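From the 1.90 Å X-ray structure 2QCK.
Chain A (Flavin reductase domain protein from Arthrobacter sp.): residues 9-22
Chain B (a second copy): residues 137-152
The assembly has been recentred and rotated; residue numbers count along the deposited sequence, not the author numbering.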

# COMPACT_ATOMS: atom_id res chain seq x y z
N PHE A 9 20.07 -5.19 -9.58
CA PHE A 9 19.46 -3.88 -9.18
C PHE A 9 18.01 -3.75 -9.65
O PHE A 9 17.15 -3.29 -8.90
CB PHE A 9 20.26 -2.70 -9.73
CG PHE A 9 19.64 -1.35 -9.44
CD1 PHE A 9 19.38 -0.97 -8.12
CD2 PHE A 9 19.31 -0.47 -10.47
CE1 PHE A 9 18.82 0.25 -7.84
CE2 PHE A 9 18.75 0.76 -10.19
CZ PHE A 9 18.51 1.13 -8.88
N GLU A 10 17.77 -4.09 -10.91
CA GLU A 10 16.42 -4.42 -11.36
C GLU A 10 15.96 -5.52 -10.41
O GLU A 10 14.80 -5.57 -10.00
CB GLU A 10 16.42 -4.93 -12.81
N GLY A 11 16.93 -6.40 -10.08
CA GLY A 11 16.76 -7.49 -9.13
C GLY A 11 16.51 -7.03 -7.72
O GLY A 11 15.53 -7.43 -7.14
N THR A 12 17.38 -6.19 -7.17
CA THR A 12 17.24 -5.71 -5.78
C THR A 12 15.87 -5.06 -5.54
O THR A 12 15.19 -5.39 -4.58
CB THR A 12 18.39 -4.74 -5.36
OG1 THR A 12 19.63 -5.44 -5.37
CG2 THR A 12 18.19 -4.20 -3.95
N PHE A 13 15.46 -4.15 -6.42
CA PHE A 13 14.13 -3.53 -6.33
C PHE A 13 13.02 -4.61 -6.42
O PHE A 13 12.13 -4.66 -5.56
CB PHE A 13 13.99 -2.45 -7.42
CG PHE A 13 12.63 -1.83 -7.50
CD1 PHE A 13 12.26 -0.81 -6.64
CD2 PHE A 13 11.71 -2.26 -8.44
CE1 PHE A 13 10.98 -0.25 -6.71
CE2 PHE A 13 10.45 -1.69 -8.52
CZ PHE A 13 10.09 -0.69 -7.64
N LYS A 14 13.05 -5.49 -7.41
CA LYS A 14 11.99 -6.53 -7.50
C LYS A 14 12.00 -7.43 -6.25
O LYS A 14 10.95 -7.80 -5.73
CB LYS A 14 12.10 -7.39 -8.78
CG LYS A 14 11.07 -7.04 -9.89
N GLU A 15 13.19 -7.76 -5.79
CA GLU A 15 13.36 -8.55 -4.58
C GLU A 15 12.77 -7.87 -3.35
O GLU A 15 11.97 -8.45 -2.66
CB GLU A 15 14.86 -8.86 -4.37
CG GLU A 15 15.27 -9.69 -3.13
CD GLU A 15 14.52 -11.03 -2.99
OE1 GLU A 15 13.76 -11.43 -3.92
OE2 GLU A 15 14.68 -11.64 -1.92
N MSE A 16 13.16 -6.62 -3.07
CA MSE A 16 12.67 -5.93 -1.88
C MSE A 16 11.15 -5.86 -1.86
O MSE A 16 10.56 -5.97 -0.78
CB MSE A 16 13.30 -4.53 -1.71
CG MSE A 16 14.75 -4.49 -1.29
SE MSE A 16 15.25 -5.95 -0.02
CE MSE A 16 13.90 -5.50 1.39
N PHE A 17 10.48 -5.70 -3.00
CA PHE A 17 9.00 -5.71 -3.00
C PHE A 17 8.40 -7.11 -2.94
O PHE A 17 7.21 -7.26 -2.59
CB PHE A 17 8.35 -4.85 -4.14
CG PHE A 17 8.31 -3.42 -3.80
CD1 PHE A 17 7.36 -2.94 -2.94
CD2 PHE A 17 9.34 -2.58 -4.20
CE1 PHE A 17 7.39 -1.64 -2.52
CE2 PHE A 17 9.38 -1.27 -3.79
CZ PHE A 17 8.40 -0.80 -2.95
N ARG A 18 9.19 -8.13 -3.30
CA ARG A 18 8.85 -9.52 -2.98
C ARG A 18 8.78 -9.71 -1.48
O ARG A 18 7.99 -10.48 -0.98
CB ARG A 18 9.89 -10.49 -3.56
CG ARG A 18 9.48 -11.96 -3.51
CD ARG A 18 10.61 -12.97 -3.83
NE ARG A 18 11.72 -12.92 -2.87
CZ ARG A 18 11.66 -13.38 -1.62
NH1 ARG A 18 10.56 -13.96 -1.14
NH2 ARG A 18 12.71 -13.26 -0.83
N ARG A 19 9.63 -9.01 -0.75
CA ARG A 19 9.71 -9.13 0.70
C ARG A 19 8.75 -8.22 1.45
O ARG A 19 8.74 -8.22 2.70
CB ARG A 19 11.13 -8.81 1.14
CG ARG A 19 12.19 -9.80 0.64
CD ARG A 19 13.51 -9.55 1.33
NE ARG A 19 14.51 -10.43 0.76
CZ ARG A 19 15.71 -10.64 1.26
NH1 ARG A 19 16.11 -10.05 2.39
NH2 ARG A 19 16.53 -11.47 0.63
N HIS A 20 7.96 -7.45 0.73
CA HIS A 20 7.06 -6.50 1.33
C HIS A 20 5.66 -7.08 1.19
O HIS A 20 5.20 -7.27 0.07
CB HIS A 20 7.21 -5.17 0.59
CG HIS A 20 6.46 -4.04 1.20
ND1 HIS A 20 6.75 -3.56 2.46
CD2 HIS A 20 5.45 -3.28 0.73
CE1 HIS A 20 5.94 -2.55 2.74
NE2 HIS A 20 5.14 -2.36 1.70
N ALA A 21 4.99 -7.39 2.29
CA ALA A 21 3.65 -7.98 2.24
C ALA A 21 2.59 -6.89 1.98
O ALA A 21 2.85 -5.68 2.10
CB ALA A 21 3.35 -8.68 3.54
N ALA A 22 1.37 -7.30 1.65
CA ALA A 22 0.35 -6.33 1.30
C ALA A 22 -1.04 -6.90 1.53
O ALA A 22 -1.22 -8.10 1.44
CB ALA A 22 0.53 -5.92 -0.15
N GLU B 137 11.89 7.78 -7.16
CA GLU B 137 12.62 6.93 -8.10
C GLU B 137 13.84 6.33 -7.40
O GLU B 137 14.67 7.06 -6.83
CB GLU B 137 13.09 7.74 -9.32
CG GLU B 137 13.79 6.85 -10.37
CD GLU B 137 14.19 7.56 -11.66
OE1 GLU B 137 13.45 8.43 -12.14
OE2 GLU B 137 15.22 7.17 -12.25
N VAL B 138 14.00 5.01 -7.52
CA VAL B 138 14.97 4.27 -6.75
C VAL B 138 16.30 4.35 -7.47
O VAL B 138 16.35 4.15 -8.66
CB VAL B 138 14.51 2.80 -6.58
CG1 VAL B 138 15.59 1.93 -5.96
CG2 VAL B 138 13.27 2.75 -5.74
N VAL B 139 17.35 4.70 -6.75
CA VAL B 139 18.69 4.83 -7.34
C VAL B 139 19.70 3.85 -6.74
O VAL B 139 20.80 3.66 -7.30
CB VAL B 139 19.23 6.27 -7.23
CG1 VAL B 139 18.38 7.20 -8.07
CG2 VAL B 139 19.31 6.75 -5.76
N GLU B 140 19.36 3.21 -5.63
CA GLU B 140 20.32 2.33 -4.96
C GLU B 140 19.55 1.42 -4.03
O GLU B 140 18.41 1.71 -3.67
CB GLU B 140 21.36 3.18 -4.17
CG GLU B 140 22.56 2.41 -3.63
CD GLU B 140 23.32 1.72 -4.74
OE1 GLU B 140 24.15 2.42 -5.38
OE2 GLU B 140 23.06 0.51 -4.99
N GLY B 141 20.15 0.31 -3.64
CA GLY B 141 19.51 -0.58 -2.66
C GLY B 141 20.34 -1.79 -2.31
O GLY B 141 21.40 -2.00 -2.87
N GLN B 142 19.84 -2.58 -1.37
CA GLN B 142 20.59 -3.70 -0.82
C GLN B 142 19.61 -4.60 -0.09
O GLN B 142 18.82 -4.16 0.73
CB GLN B 142 21.65 -3.19 0.12
CG GLN B 142 22.74 -4.19 0.40
CD GLN B 142 23.71 -3.68 1.45
OE1 GLN B 142 23.33 -3.34 2.58
NE2 GLN B 142 24.98 -3.61 1.07
N VAL B 143 19.64 -5.88 -0.45
CA VAL B 143 18.85 -6.88 0.22
C VAL B 143 19.48 -7.19 1.58
O VAL B 143 20.69 -7.29 1.69
CB VAL B 143 18.78 -8.14 -0.61
CG1 VAL B 143 17.76 -9.06 -0.03
CG2 VAL B 143 18.36 -7.79 -2.03
N GLY B 144 18.65 -7.29 2.62
CA GLY B 144 19.12 -7.59 3.97
C GLY B 144 18.93 -9.06 4.25
O GLY B 144 18.93 -9.88 3.32
N GLU B 145 18.74 -9.40 5.53
CA GLU B 145 18.52 -10.80 5.91
C GLU B 145 17.09 -11.16 5.58
O GLU B 145 16.16 -10.45 5.97
CB GLU B 145 18.78 -11.02 7.41
N ASP B 146 16.93 -12.26 4.83
CA ASP B 146 15.60 -12.79 4.53
C ASP B 146 14.99 -13.25 5.86
O ASP B 146 15.71 -13.53 6.82
CB ASP B 146 15.69 -13.95 3.53
CG ASP B 146 14.51 -14.01 2.54
OD1 ASP B 146 13.48 -13.31 2.69
OD2 ASP B 146 14.64 -14.79 1.56
N GLY B 147 13.66 -13.26 5.93
CA GLY B 147 12.90 -13.53 7.15
C GLY B 147 11.43 -13.49 6.78
O GLY B 147 11.07 -13.60 5.62
N THR B 148 10.56 -13.30 7.76
CA THR B 148 9.13 -13.19 7.54
C THR B 148 8.75 -11.71 7.60
O THR B 148 9.12 -11.00 8.55
CB THR B 148 8.41 -14.02 8.62
OG1 THR B 148 8.78 -15.40 8.45
CG2 THR B 148 6.90 -13.87 8.60
N PRO B 149 8.03 -11.21 6.60
CA PRO B 149 7.62 -9.80 6.61
C PRO B 149 6.76 -9.41 7.80
O PRO B 149 6.00 -10.21 8.31
CB PRO B 149 6.79 -9.65 5.34
CG PRO B 149 7.15 -10.79 4.47
CD PRO B 149 7.60 -11.90 5.36
N LEU B 150 6.92 -8.17 8.24
CA LEU B 150 6.06 -7.59 9.27
C LEU B 150 4.83 -6.95 8.63
O LEU B 150 4.93 -6.18 7.64
CB LEU B 150 6.86 -6.55 10.08
CG LEU B 150 6.28 -5.93 11.36
CD1 LEU B 150 6.04 -7.01 12.39
CD2 LEU B 150 7.25 -4.86 11.87
N LEU B 151 3.68 -7.25 9.23
CA LEU B 151 2.40 -6.71 8.82
C LEU B 151 1.81 -5.90 9.94
O LEU B 151 2.21 -6.04 11.10
CB LEU B 151 1.45 -7.83 8.47
CG LEU B 151 2.06 -9.03 7.76
CD1 LEU B 151 1.06 -10.18 7.83
CD2 LEU B 151 2.39 -8.66 6.38
N TYR B 152 0.89 -5.02 9.58
CA TYR B 152 0.13 -4.27 10.58
C TYR B 152 -1.32 -4.27 10.18
O TYR B 152 -1.65 -4.04 9.02
CB TYR B 152 0.60 -2.87 10.59
CG TYR B 152 0.10 -2.05 11.74
CD1 TYR B 152 0.63 -2.22 12.99
CD2 TYR B 152 -0.91 -1.09 11.57
CE1 TYR B 152 0.20 -1.48 14.03
CE2 TYR B 152 -1.35 -0.33 12.65
CZ TYR B 152 -0.78 -0.54 13.87
OH TYR B 152 -1.18 0.20 14.96
O HOH W 1 21.20 -6.67 -2.61
O HOH W 2 5.96 -6.30 5.02

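A helix of one subunit packs obliquely across a strand and the loop that follows it in the second copy, joining a mostly apolar contact to an arginine-centred polar cluster. The axes of helix 10-18 and strand 137-143 run at 56°, approaching to 7.9 Å, and the two stretches together bury 736 Å². Val B138 points toward the helix and meets two aromatic rings: its CG1 lies 4.1 Å from Phe A9 CE1 and its CG2 3.8 Å from Phe A13 CD1. Phe A9 is poorly ordered, so its contacts are less certain. Thr A12 also faces the strand, its CG2 3.6 Å from Gly B141 C. A CB on Gly B141 would come tightly, 3.2 Å, to Thr A12 CG2. Further along, SE of Met A16, a selenomethionine, sits 4.0 Å from Val B143 CG1. Water 1 accepts from Val B143 N (2.8 Å) and makes a weak hydrogen bond with Thr A12 OG1 (3.4 Å).

Beyond the strand, Arg A19 NH1 donates to Gly B144 O (3.0 Å, 159°), with the carbonyl near the guanidinium plane. Val B143 CG1 and Asp B146 CA cover opposite faces of that group, although the valine is modelled too close. Within chain A, Glu A15 holds both arginines: its OE1 accepts from Arg A18 NE (2.7 Å) and its OE2 from Arg A19 NE (2.9 Å). Asp B146 adds a second acid from across the interface. Its OD2 forms a salt bridge with Arg A18 NH2 (3.4 Å), whereas its OD1 lies 3.6 Å from Arg A19 NE and well out of plane, a long, purely electrostatic pairing.

Ala A21 CB packs 4.0 Å from Pro B149 CB, while water 2 accepts from Ala A21 N (3.1 Å) and donates to Leu B150 O (2.8 Å), linking the two backbones.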